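Local coordinates for CdiA-CT toxin, Conserved domain protein (Yersinia pseudotuberculosis serotype O:3, PDB 4ZQU) that probably acts as a nuclease of the PD-(D/E)XK type, as the toxic C-terminal domain of a contact-dependent inhibition protein, and binds its immunity protein, at residues P19-Y24 and A71-V76; L40-M45 and A91-T96; N52-S57 and W101-R106. All coordinates share one frame; numbering follows the deposited sequence.

Interaction 1 of 3, residues P19-Y24 and A71-V76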
loop_
_atom_site.group_PDB
_atom_site.type_symbol
_atom_site.label_atom_id
_atom_site.label_comp_id
_atom_site.label_asym_id
_atom_site.label_seq_id
_atom_site.Cartn_x
_atom_site.Cartn_y
_atom_site.Cartn_z
ATOM N N PRO A 19 2.084 -4.657 9.007
ATOM C CA PRO A 19 0.895 -4.742 9.861
ATOM C C PRO A 19 -0.104 -3.607 9.653
ATOM O O PRO A 19 0.287 -2.472 9.371
ATOM C CB PRO A 19 1.483 -4.690 11.271
ATOM C CG PRO A 19 2.826 -5.293 11.120
ATOM C CD PRO A 19 3.324 -4.838 9.781
ATOM N N ASN A 20 -1.385 -3.943 9.775
ATOM C CA ASN A 20 -2.475 -2.978 9.699
ATOM C C ASN A 20 -2.522 -2.212 8.378
ATOM O O ASN A 20 -2.878 -1.031 8.348
ATOM C CB ASN A 20 -2.382 -1.996 10.870
ATOM C CG ASN A 20 -2.311 -2.698 12.210
ATOM O OD1 ASN A 20 -1.318 -2.589 12.930
ATOM N ND2 ASN A 20 -3.366 -3.428 12.551
ATOM N N PHE A 21 -2.172 -2.884 7.286
ATOM C CA PHE A 21 -2.253 -2.254 5.974
ATOM C C PHE A 21 -3.698 -2.273 5.491
ATOM O O PHE A 21 -4.052 -3.048 4.597
ATOM C CB PHE A 21 -1.350 -2.958 4.962
ATOM C CG PHE A 21 -0.962 -2.093 3.799
ATOM C CD1 PHE A 21 0.276 -1.475 3.770
ATOM C CD2 PHE A 21 -1.836 -1.884 2.742
ATOM C CE1 PHE A 21 0.642 -0.674 2.708
ATOM C CE2 PHE A 21 -1.476 -1.082 1.673
ATOM C CZ PHE A 21 -0.234 -0.476 1.657
ATOM N N LYS A 22 -4.517 -1.404 6.078
ATOM C CA LYS A 22 -5.963 -1.451 5.893
ATOM C C LYS A 22 -6.472 -2.849 6.230
ATOM O O LYS A 22 -6.311 -3.332 7.354
ATOM C CB LYS A 22 -6.356 -1.071 4.464
ATOM C CG LYS A 22 -6.164 0.397 4.128
ATOM C CD LYS A 22 -7.492 1.136 4.212
ATOM C CE LYS A 22 -7.671 2.118 3.065
ATOM N NZ LYS A 22 -7.868 3.502 3.576
ATOM N N THR A 23 -7.063 -3.501 5.238
ATOM C CA THR A 23 -7.610 -4.836 5.414
ATOM C C THR A 23 -6.735 -5.886 4.728
ATOM O O THR A 23 -6.890 -7.082 4.965
ATOM C CB THR A 23 -9.037 -4.910 4.863
ATOM O OG1 THR A 23 -9.569 -6.222 5.068
ATOM C CG2 THR A 23 -9.036 -4.591 3.379
ATOM N N TYR A 24 -5.809 -5.432 3.889
ATOM C CA TYR A 24 -4.963 -6.338 3.119
ATOM C C TYR A 24 -3.766 -6.822 3.929
ATOM O O TYR A 24 -2.993 -6.021 4.455
ATOM C CB TYR A 24 -4.482 -5.661 1.834
ATOM C CG TYR A 24 -5.597 -5.254 0.898
ATOM C CD1 TYR A 24 -6.799 -5.952 0.872
ATOM C CD2 TYR A 24 -5.452 -4.167 0.048
ATOM C CE1 TYR A 24 -7.823 -5.581 0.021
ATOM C CE2 TYR A 24 -6.471 -3.788 -0.808
ATOM C CZ TYR A 24 -7.655 -4.499 -0.816
ATOM O OH TYR A 24 -8.673 -4.129 -1.666
ATOM N N ALA A 71 -3.704 2.944 -0.474
ATOM C CA ALA A 71 -3.187 3.034 0.889
ATOM C C ALA A 71 -1.672 3.169 0.867
ATOM O O ALA A 71 -0.986 2.430 0.163
ATOM C CB ALA A 71 -3.600 1.822 1.709
ATOM N N SER A 72 -1.159 4.122 1.636
ATOM C CA SER A 72 0.277 4.354 1.726
ATOM C C SER A 72 0.681 4.519 3.184
ATOM O O SER A 72 0.319 5.504 3.830
ATOM C CB SER A 72 0.682 5.588 0.914
ATOM O OG SER A 72 2.093 5.741 0.874
ATOM N N LEU A 73 1.426 3.547 3.697
ATOM C CA LEU A 73 1.790 3.528 5.107
ATOM C C LEU A 73 2.991 2.618 5.346
ATOM O O LEU A 73 3.213 1.671 4.594
ATOM C CB LEU A 73 0.596 3.077 5.952
ATOM C CG LEU A 73 0.013 1.696 5.637
ATOM C CD1 LEU A 73 0.354 0.700 6.738
ATOM C CD2 LEU A 73 -1.493 1.769 5.416
ATOM N N SER A 74 3.758 2.916 6.394
ATOM C CA SER A 74 4.964 2.161 6.749
ATOM C C SER A 74 5.977 2.110 5.609
ATOM O O SER A 74 6.751 1.159 5.505
ATOM C CB SER A 74 4.607 0.734 7.180
ATOM O OG SER A 74 3.786 0.737 8.332
ATOM N N GLY A 75 5.965 3.132 4.757
ATOM C CA GLY A 75 6.889 3.213 3.639
ATOM C C GLY A 75 6.492 2.375 2.435
ATOM O O GLY A 75 7.305 2.146 1.543
ATOM N N VAL A 76 5.242 1.920 2.405
ATOM C CA VAL A 76 4.745 1.094 1.304
ATOM C C VAL A 76 3.496 1.700 0.662
ATOM O O VAL A 76 2.597 2.171 1.359
ATOM C CB VAL A 76 4.417 -0.340 1.779
ATOM C CG1 VAL A 76 3.948 -1.208 0.611
ATOM C CG2 VAL A 76 5.624 -0.964 2.457
HETATM O O HOH W 1 2.468 -1.104 9.844
#
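Apolar packing carries this contact, and the Phe-21 ring is its centre. Phe-21 CG stands anti to the backbone N (chi1 -157°), which sends the ring toward 71-76, among Ala-71, Leu-73 and Val-76. Leu-73 CD2 lies over one face of the ring, 4.2 Å from its centroid and 14° off the normal, a CH-pi contact. The other branch, Leu-73 CD1, is 3.7 Å from Phe-21 CD1. At the outer end of the ring, Phe-21 CE2 meets Ala-71 CB at 3.6 Å and Phe-21 CE1 meets Val-76 CB at 3.9 Å. Lys-22 CG also packs on Ala-71 CB.

The polar part is a water bridge. The water donates to Pro-19 O at 2.6 Å and is 2.7 Å from Ser-74 OG. No direct hydrogen bond joins the two segments. Lys-22 NZ makes a salt bridge to Glu-137 of the CdiI chain.

Turns shape both sides. Phe-21 centres an inverse gamma turn and starts a type II' beta turn that ends at Tyr-24. A type I' turn from Leu-73 to Val-76 closes the hairpin.

The contact packs the loop between helix 3-9 and strand 26-27 against hairpin 70-73/76-79. A strand of the CdiI chain extends this hairpin by antiparallel pairing, which is beta-augmentation.

Interaction 2 of 3, residues L40-M45 and A91-T96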
loop_
_atom_site.group_PDB
_atom_site.type_symbol
_atom_site.label_atom_id
_atom_site.label_comp_id
_atom_site.label_asym_id
_atom_site.label_seq_id
_atom_site.Cartn_x
_atom_site.Cartn_y
_atom_site.Cartn_z
ATOM N N LEU A 40 -12.077 -15.855 13.011
ATOM C CA LEU A 40 -13.029 -15.822 14.111
ATOM C C LEU A 40 -12.768 -16.993 15.042
ATOM O O LEU A 40 -12.886 -18.143 14.633
ATOM C CB LEU A 40 -14.460 -15.876 13.585
ATOM C CG LEU A 40 -14.903 -14.680 12.746
ATOM C CD1 LEU A 40 -16.155 -15.019 11.962
ATOM C CD2 LEU A 40 -15.141 -13.476 13.638
ATOM N N ASP A 41 -12.396 -16.714 16.288
ATOM C CA ASP A 41 -12.166 -17.796 17.236
ATOM C C ASP A 41 -13.471 -18.184 17.929
ATOM O O ASP A 41 -14.517 -17.578 17.684
ATOM C CB ASP A 41 -11.083 -17.423 18.262
ATOM C CG ASP A 41 -11.376 -16.127 18.999
ATOM O OD1 ASP A 41 -12.558 -15.822 19.257
ATOM O OD2 ASP A 41 -10.407 -15.414 19.334
ATOM N N THR A 42 -13.399 -19.196 18.788
ATOM C CA THR A 42 -14.583 -19.748 19.441
ATOM C C THR A 42 -15.283 -18.725 20.330
ATOM O O THR A 42 -16.510 -18.701 20.414
ATOM C CB THR A 42 -14.226 -20.980 20.293
ATOM O OG1 THR A 42 -13.265 -20.613 21.291
ATOM C CG2 THR A 42 -13.648 -22.083 19.420
ATOM N N GLN A 43 -14.495 -17.881 20.986
ATOM C CA GLN A 43 -15.040 -16.889 21.903
ATOM C C GLN A 43 -15.764 -15.769 21.165
ATOM O O GLN A 43 -16.869 -15.380 21.547
ATOM C CB GLN A 43 -13.930 -16.310 22.777
ATOM C CG GLN A 43 -13.306 -17.324 23.718
ATOM C CD GLN A 43 -14.277 -17.831 24.768
ATOM O OE1 GLN A 43 -14.841 -18.918 24.638
ATOM N NE2 GLN A 43 -14.475 -17.042 25.819
ATOM N N THR A 44 -15.135 -15.256 20.110
ATOM C CA THR A 44 -15.716 -14.180 19.313
ATOM C C THR A 44 -16.942 -14.671 18.547
ATOM O O THR A 44 -17.921 -13.939 18.384
ATOM C CB THR A 44 -14.687 -13.599 18.324
ATOM O OG1 THR A 44 -13.497 -13.232 19.033
ATOM C CG2 THR A 44 -15.247 -12.372 17.622
ATOM N N MET A 45 -16.884 -15.915 18.082
ATOM C CA MET A 45 -18.013 -16.530 17.394
ATOM C C MET A 45 -19.189 -16.699 18.350
ATOM O O MET A 45 -20.347 -16.524 17.970
ATOM C CB MET A 45 -17.611 -17.881 16.795
ATOM C CG MET A 45 -18.698 -18.532 15.959
ATOM S SD MET A 45 -19.167 -17.526 14.537
ATOM C CE MET A 45 -17.819 -17.868 13.417
ATOM N N ALA A 91 -11.290 -17.782 8.631
ATOM C CA ALA A 91 -11.237 -18.923 9.534
ATOM C C ALA A 91 -12.432 -18.897 10.483
ATOM O O ALA A 91 -12.710 -17.877 11.112
ATOM C CB ALA A 91 -9.934 -18.927 10.313
ATOM N N VAL A 92 -13.147 -20.016 10.569
ATOM C CA VAL A 92 -14.274 -20.142 11.488
ATOM C C VAL A 92 -14.126 -21.392 12.361
ATOM O O VAL A 92 -13.631 -22.422 11.902
ATOM C CB VAL A 92 -15.627 -20.185 10.734
ATOM C CG1 VAL A 92 -15.882 -18.863 10.020
ATOM C CG2 VAL A 92 -15.667 -21.346 9.753
ATOM N N PRO A 93 -14.546 -21.297 13.632
ATOM C CA PRO A 93 -14.376 -22.383 14.602
ATOM C C PRO A 93 -15.438 -23.472 14.494
ATOM O O PRO A 93 -16.332 -23.397 13.652
ATOM C CB PRO A 93 -14.483 -21.659 15.942
ATOM C CG PRO A 93 -15.406 -20.534 15.669
ATOM C CD PRO A 93 -15.165 -20.110 14.246
ATOM N N VAL A 94 -15.336 -24.473 15.362
ATOM C CA VAL A 94 -16.226 -25.627 15.329
ATOM C C VAL A 94 -17.584 -25.339 15.962
ATOM O O VAL A 94 -18.576 -25.989 15.633
ATOM C CB VAL A 94 -15.589 -26.835 16.041
ATOM C CG1 VAL A 94 -14.344 -27.290 15.296
ATOM C CG2 VAL A 94 -15.250 -26.483 17.482
ATOM N N ASN A 95 -17.629 -24.361 16.863
ATOM C CA ASN A 95 -18.870 -24.025 17.555
ATOM C C ASN A 95 -19.753 -23.080 16.742
ATOM O O ASN A 95 -20.702 -22.498 17.269
ATOM C CB ASN A 95 -18.573 -23.409 18.927
ATOM C CG ASN A 95 -17.904 -22.049 18.828
ATOM O OD1 ASN A 95 -17.103 -21.803 17.928
ATOM N ND2 ASN A 95 -18.231 -21.158 19.758
ATOM N N THR A 96 -19.431 -22.930 15.461
ATOM C CA THR A 96 -20.243 -22.129 14.554
ATOM C C THR A 96 -21.596 -22.799 14.342
ATOM O O THR A 96 -21.670 -23.923 13.844
ATOM C CB THR A 96 -19.547 -21.930 13.194
ATOM O OG1 THR A 96 -18.265 -21.319 13.392
ATOM C CG2 THR A 96 -20.394 -21.051 12.284
#
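The capped start of helix 42-47 meets the end of strand 85-92 here, with Pro-93 at the middle. Pro-93 CB packs on Thr-42 CG2 at 3.6 Å. On the same ring, Pro-93 CG touches Met-45 CB and Pro-93 CD lies 3.6 Å from Met-45 CE. Met-45 CG is anti to the backbone N (chi1 -175°). The chain then bends at chi2 and chi3, and the methyl CE ends among Pro-93, Val-92 CG1 and Thr-96 OG1.

Two hydrogen bonds cross the contact. Leu-40 N donates to Ala-91 O at 2.8 Å, a backbone bond. Asn-95 ND2 donates to Thr-42 O at 3.1 Å, with an N-H...O angle of 155°. Asn-95 OD1 is buried by the contact and has no polar partner in the model.

Both segments are also braced from within. Asp-41 OD1 accepts from Thr-44 N at 2.8 Å, nearly in line with its C-O bond, and from Thr-44 OG1. Thr-96 OG1 donates to Pro-93 O at 2.8 Å, from above the carbonyl plane.

The Asp-41 bond to Thr-44 N is a classic side-chain N-cap. Here it starts a helix just after strand 33-39, beside the end of the parallel neighbour strand 85-92.

Interaction 3 of 3, residues N52-S57 and W101-R106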
loop_
_atom_site.group_PDB
_atom_site.type_symbol
_atom_site.label_atom_id
_atom_site.label_comp_id
_atom_site.label_asym_id
_atom_site.label_seq_id
_atom_site.Cartn_x
_atom_site.Cartn_y
_atom_site.Cartn_z
ATOM N N ASN A 52 -27.377 -11.361 12.383
ATOM C CA ASN A 52 -26.700 -10.366 11.548
ATOM C C ASN A 52 -25.349 -9.891 12.098
ATOM O O ASN A 52 -24.655 -9.122 11.440
ATOM C CB ASN A 52 -27.612 -9.155 11.318
ATOM C CG ASN A 52 -27.335 -8.454 10.003
ATOM O OD1 ASN A 52 -27.056 -9.097 8.992
ATOM N ND2 ASN A 52 -27.410 -7.127 10.011
ATOM N N GLN A 53 -24.972 -10.352 13.287
ATOM C CA GLN A 53 -23.719 -9.914 13.906
ATOM C C GLN A 53 -22.499 -10.498 13.208
ATOM O O GLN A 53 -21.487 -9.820 13.032
ATOM C CB GLN A 53 -23.686 -10.289 15.385
ATOM C CG GLN A 53 -23.967 -9.128 16.315
ATOM C CD GLN A 53 -23.805 -9.506 17.770
ATOM O OE1 GLN A 53 -24.175 -10.605 18.179
ATOM N NE2 GLN A 53 -23.235 -8.602 18.557
ATOM N N VAL A 54 -22.596 -11.765 12.827
ATOM C CA VAL A 54 -21.532 -12.418 12.083
ATOM C C VAL A 54 -21.453 -11.844 10.675
ATOM O O VAL A 54 -20.371 -11.512 10.189
ATOM C CB VAL A 54 -21.746 -13.941 12.018
ATOM C CG1 VAL A 54 -20.773 -14.580 11.044
ATOM C CG2 VAL A 54 -21.600 -14.553 13.403
ATOM N N TYR A 55 -22.609 -11.722 10.030
ATOM C CA TYR A 55 -22.692 -11.148 8.689
ATOM C C TYR A 55 -22.091 -9.747 8.642
ATOM O O TYR A 55 -21.363 -9.412 7.709
ATOM C CB TYR A 55 -24.146 -11.114 8.209
ATOM C CG TYR A 55 -24.330 -10.425 6.877
ATOM C CD1 TYR A 55 -24.064 -11.089 5.688
ATOM C CD2 TYR A 55 -24.769 -9.109 6.808
ATOM C CE1 TYR A 55 -24.227 -10.461 4.468
ATOM C CE2 TYR A 55 -24.935 -8.473 5.591
ATOM C CZ TYR A 55 -24.663 -9.153 4.425
ATOM O OH TYR A 55 -24.828 -8.522 3.214
ATOM N N SER A 56 -22.395 -8.936 9.653
ATOM C CA SER A 56 -21.877 -7.573 9.740
ATOM C C SER A 56 -20.357 -7.530 9.780
ATOM O O SER A 56 -19.732 -6.807 9.007
ATOM C CB SER A 56 -22.435 -6.864 10.974
ATOM O OG SER A 56 -23.827 -6.634 10.849
ATOM N N SER A 57 -19.771 -8.302 10.690
ATOM C CA SER A 57 -18.321 -8.327 10.863
ATOM C C SER A 57 -17.603 -8.641 9.558
ATOM O O SER A 57 -16.606 -8.004 9.218
ATOM C CB SER A 57 -17.930 -9.352 11.926
ATOM O OG SER A 57 -16.521 -9.435 12.050
ATOM N N TRP A 101 -23.697 -20.085 10.170
ATOM C CA TRP A 101 -23.297 -20.497 8.829
ATOM C C TRP A 101 -24.161 -19.836 7.767
ATOM O O TRP A 101 -23.718 -19.615 6.641
ATOM C CB TRP A 101 -23.373 -22.016 8.681
ATOM C CG TRP A 101 -22.105 -22.699 9.050
ATOM C CD1 TRP A 101 -21.895 -23.521 10.120
ATOM C CD2 TRP A 101 -20.855 -22.610 8.359
ATOM N NE1 TRP A 101 -20.592 -23.955 10.132
ATOM C CE2 TRP A 101 -19.933 -23.409 9.061
ATOM C CE3 TRP A 101 -20.430 -21.934 7.212
ATOM C CZ2 TRP A 101 -18.606 -23.548 8.654
ATOM C CZ3 TRP A 101 -19.116 -22.076 6.809
ATOM C CH2 TRP A 101 -18.218 -22.875 7.529
ATOM N N THR A 102 -25.404 -19.537 8.131
ATOM C CA THR A 102 -26.322 -18.844 7.239
ATOM C C THR A 102 -25.826 -17.429 6.960
ATOM O O THR A 102 -25.944 -16.930 5.839
ATOM C CB THR A 102 -27.739 -18.794 7.829
ATOM O OG1 THR A 102 -28.212 -20.129 8.040
ATOM C CG2 THR A 102 -28.686 -18.077 6.890
ATOM N N GLU A 103 -25.263 -16.790 7.983
ATOM C CA GLU A 103 -24.690 -15.456 7.835
ATOM C C GLU A 103 -23.380 -15.519 7.061
ATOM O O GLU A 103 -23.080 -14.639 6.254
ATOM C CB GLU A 103 -24.459 -14.804 9.201
ATOM C CG GLU A 103 -25.676 -14.802 10.111
ATOM C CD GLU A 103 -25.559 -13.794 11.238
ATOM O OE1 GLU A 103 -24.707 -12.887 11.137
ATOM O OE2 GLU A 103 -26.314 -13.913 12.226
ATOM N N ILE A 104 -22.602 -16.565 7.314
ATOM C CA ILE A 104 -21.324 -16.755 6.640
ATOM C C ILE A 104 -21.530 -16.915 5.141
ATOM O O ILE A 104 -20.898 -16.226 4.346
ATOM C CB ILE A 104 -20.570 -17.977 7.197
ATOM C CG1 ILE A 104 -20.123 -17.703 8.637
ATOM C CG2 ILE A 104 -19.369 -18.311 6.323
ATOM C CD1 ILE A 104 -19.509 -18.894 9.329
ATOM N N ASN A 105 -22.434 -17.810 4.762
ATOM C CA ASN A 105 -22.712 -18.050 3.353
ATOM C C ASN A 105 -23.342 -16.836 2.686
ATOM O O ASN A 105 -23.170 -16.614 1.487
ATOM C CB ASN A 105 -23.615 -19.269 3.197
ATOM C CG ASN A 105 -22.889 -20.559 3.479
ATOM O OD1 ASN A 105 -21.815 -20.809 2.931
ATOM N ND2 ASN A 105 -23.456 -21.380 4.350
ATOM N N ARG A 106 -24.069 -16.051 3.472
ATOM C CA ARG A 106 -24.681 -14.826 2.975
ATOM C C ARG A 106 -23.621 -13.791 2.629
ATOM O O ARG A 106 -23.717 -13.105 1.611
ATOM C CB ARG A 106 -25.653 -14.250 4.005
ATOM C CG ARG A 106 -26.986 -13.818 3.417
ATOM C CD ARG A 106 -27.963 -13.354 4.492
ATOM N NE ARG A 106 -28.027 -14.251 5.644
ATOM C CZ ARG A 106 -28.047 -13.841 6.909
ATOM N NH1 ARG A 106 -27.996 -12.545 7.190
ATOM N NH2 ARG A 106 -28.117 -14.727 7.896
#
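Glu-103 points its carboxylate at the first turn of helix 53-66, where backbone N-H groups face it. Its CG is anti to the carbonyl carbon, and the chain runs extended beyond it. The two oxygens are used differently. OE1 of Glu-103 takes Tyr-55 N at 2.6 Å, nearly in line with its C-O bond, and the N-H...O angle is 167°. Val-54 N is also close to Glu-103 OE1, at 2.9 Å. OE2 of Glu-103 accepts from Asn-52 N at 2.8 Å, well above the carboxylate plane and with a more bent angle of 134°. Glu-103, from helix 98-113, thus binds N-H groups at the start of helix 53-66. Asn-52 holds the N-cap position, but its own side chain makes no capping bond. The positive end of the helix dipole would probably favour the charged carboxylate.

The Tyr-55 ring turns its edge to the other helix. Its CD1 is 3.7 Å from Glu-103 O and 3.9 Å from Arg-106 CB. The Tyr-55 and Arg-106 side chains cross at about a right angle. Next along the chain from Glu-103, Ile-104 CG1 meets Val-54 CG1 at 4.0 Å.

The helix segments 53-57 and 101-106 run roughly parallel. Their axes come within 8.1 Å at closest approach and cross at -28°. Ile-104 carries the packing on to Val-92 and Val-120 of the central sheet, and Tyr-55 reaches Ala-107 and Tyr-110 further along helix 98-113.

How the interactions relate
Interactions 2 and 3 form one continuous region, with centres 12 Å apart. Val-92 and Thr-96 of interaction 2 pack on Trp-101 and Ile-104 of interaction 3. Thr-96 CG2 is 3.6 Å from Trp-101 CD1, and Val-92 CG1 is 3.7 Å from Ile-104 CD1. Interaction 1 stands apart, on the opposite side of the chain's centre. Its centre is 27 Å from that of interaction 2 and 26 Å from that of interaction 3. Helix 53-66 leads from interaction 3 towards strand 70-73 of interaction 1. The immunity protein touches the segments of interaction 1 but not those of interactions 2 and 3. The segments of all three alternate along the chain.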